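Local coordinates for protein beta-hexosaminidase Amuc_2018 (Akkermansia muciniphila, PDB 6JEB) that hydrolyses terminal non-reducing N-acetylhexosamine residues from N-glycans and chitobiose as a family 20 glycoside hydrolase, at residues Val97-Arg101 / His127-Gly133. Sequence-based numbering, arbitrary orientation.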
loop_
_atom_site.group_PDB
_atom_site.type_symbol
_atom_site.label_atom_id
_atom_site.label_comp_id
_atom_site.label_asym_id
_atom_site.label_seq_id
_atom_site.Cartn_x
_atom_site.Cartn_y
_atom_site.Cartn_z
ATOM N N VAL A 97 -0.113 -0.723 4.800
ATOM C CA VAL A 97 -0.305 -0.596 6.239
ATOM C C VAL A 97 1.049 -0.395 6.901
ATOM O O VAL A 97 2.103 -0.727 6.342
ATOM C CB VAL A 97 -1.076 -1.787 6.860
ATOM C CG1 VAL A 97 -2.511 -1.801 6.363
ATOM C CG2 VAL A 97 -0.363 -3.115 6.574
ATOM N N ASP A 98 1.017 0.158 8.114
ATOM C CA ASP A 98 2.209 0.629 8.817
ATOM C C ASP A 98 2.260 0.010 10.210
ATOM O O ASP A 98 2.124 0.703 11.227
ATOM C CB ASP A 98 2.188 2.157 8.879
ATOM C CG ASP A 98 3.430 2.758 9.520
ATOM O OD1 ASP A 98 4.414 2.033 9.809
ATOM O OD2 ASP A 98 3.409 3.992 9.720
ATOM N N PRO A 99 2.475 -1.307 10.296
ATOM C CA PRO A 99 2.613 -1.922 11.623
ATOM C C PRO A 99 3.878 -1.494 12.337
ATOM O O PRO A 99 3.956 -1.653 13.561
ATOM C CB PRO A 99 2.610 -3.425 11.323
ATOM C CG PRO A 99 3.159 -3.509 9.906
ATOM C CD PRO A 99 2.574 -2.299 9.209
ATOM N N ALA A 100 4.870 -0.943 11.619
ATOM C CA ALA A 100 6.052 -0.408 12.293
ATOM C C ALA A 100 5.667 0.663 13.306
ATOM O O ALA A 100 6.191 0.683 14.427
ATOM C CB ALA A 100 7.030 0.170 11.270
ATOM N N ARG A 101 4.764 1.572 12.928
ATOM C CA ARG A 101 4.375 2.643 13.842
ATOM C C ARG A 101 3.403 2.158 14.910
ATOM O O ARG A 101 3.544 2.512 16.086
ATOM C CB ARG A 101 3.779 3.817 13.062
ATOM C CG ARG A 101 4.823 4.841 12.601
ATOM C CD ARG A 101 5.969 4.201 11.798
ATOM N NE ARG A 101 6.879 5.237 11.325
ATOM C CZ ARG A 101 6.671 5.964 10.229
ATOM N NH1 ARG A 101 5.597 5.744 9.472
ATOM N NH2 ARG A 101 7.533 6.911 9.887
ATOM N N HIS A 127 4.606 -1.976 5.705
ATOM C CA HIS A 127 5.709 -1.129 6.156
ATOM C C HIS A 127 6.145 -1.701 7.502
ATOM O O HIS A 127 5.624 -1.338 8.559
ATOM C CB HIS A 127 5.263 0.324 6.264
ATOM C CG HIS A 127 6.389 1.281 6.480
ATOM N ND1 HIS A 127 7.204 1.717 5.455
ATOM C CD2 HIS A 127 6.842 1.886 7.605
ATOM C CE1 HIS A 127 8.112 2.546 5.940
ATOM N NE2 HIS A 127 7.913 2.666 7.242
ATOM N N LEU A 128 7.083 -2.648 7.452
ATOM C CA LEU A 128 7.406 -3.478 8.609
ATOM C C LEU A 128 8.410 -2.838 9.557
ATOM O O LEU A 128 8.532 -3.295 10.704
ATOM C CB LEU A 128 7.969 -4.823 8.139
ATOM C CG LEU A 128 6.962 -5.768 7.471
ATOM C CD1 LEU A 128 7.686 -6.844 6.662
ATOM C CD2 LEU A 128 6.050 -6.420 8.507
ATOM N N THR A 129 9.165 -1.836 9.095
ATOM C CA THR A 129 10.289 -1.299 9.851
ATOM C C THR A 129 10.297 0.220 9.766
ATOM O O THR A 129 10.027 0.795 8.709
ATOM C CB THR A 129 11.640 -1.850 9.339
ATOM O OG1 THR A 129 11.957 -1.264 8.073
ATOM C CG2 THR A 129 11.601 -3.368 9.178
ATOM N N ASP A 130 10.618 0.869 10.881
ATOM C CA ASP A 130 10.782 2.319 10.874
ATOM C C ASP A 130 11.510 2.744 12.147
ATOM O O ASP A 130 12.177 1.929 12.798
ATOM C CB ASP A 130 9.431 3.030 10.674
ATOM C CG ASP A 130 9.589 4.353 9.944
ATOM O OD1 ASP A 130 10.081 5.319 10.572
ATOM O OD2 ASP A 130 9.262 4.419 8.732
ATOM N N ASN A 131 11.373 4.024 12.505
ATOM C CA ASN A 131 12.061 4.549 13.679
ATOM C C ASN A 131 11.417 4.066 14.968
ATOM O O ASN A 131 12.105 3.953 15.992
ATOM C CB ASN A 131 12.014 6.072 13.654
ATOM C CG ASN A 131 12.813 6.659 12.515
ATOM O OD1 ASN A 131 13.933 6.218 12.233
ATOM N ND2 ASN A 131 12.251 7.668 11.859
ATOM N N GLN A 132 10.106 3.794 14.931
ATOM C CA GLN A 132 9.283 3.542 16.108
ATOM C C GLN A 132 9.080 2.060 16.386
ATOM O O GLN A 132 8.428 1.711 17.379
ATOM C CB GLN A 132 7.910 4.227 15.948
ATOM C CG GLN A 132 7.956 5.751 15.880
ATOM C CD GLN A 132 8.361 6.297 14.511
ATOM O OE1 GLN A 132 8.472 5.556 13.537
ATOM N NE2 GLN A 132 8.598 7.609 14.445
ATOM N N GLY A 133 9.614 1.185 15.543
ATOM C CA GLY A 133 9.421 -0.237 15.729
ATOM C C GLY A 133 9.886 -1.052 14.542
ATOM O O GLY A 133 10.032 -0.532 13.428
#
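Catalytic sites of TIM barrels are built where strands run out into loops at their C-terminal ends, and this glycosidase pocket, with substrate-binding Arg101 and charge-relay Asp130, is a clear case. The strand pairing ends with His127 N donating to Val97 O (2.9 Å); after Pro99, which has no backbone NH to give, Ala100 N in the loop donates to His127 O (3.2 Å). Beyond that, Ala100 CB packs on the turning backbone, 3.6 Å from Thr129 C. Charge then takes over. The Arg101 guanidinium bridges two carboxylates, NH1 to Asp98 OD2 at 2.8 Å and NH2 to Asp130 OD1 at 3.1 Å, while its NE donates to Gln132 OE1 (2.7 Å). His127 NE2 in turn donates to Asp130 OD2 (2.7 Å), so Asp130 is held from several directions, its OD1 also hydrogen-bonded to His193 of the charge relay. The buried network thus joins a substrate-binding arginine directly to a relay aspartate, and probably helps to set their relative positions. The segments start at the last residues of the adjacent parallel barrel strands 92-97 and 123-127 and lead on towards helices 106-118 and 143-148.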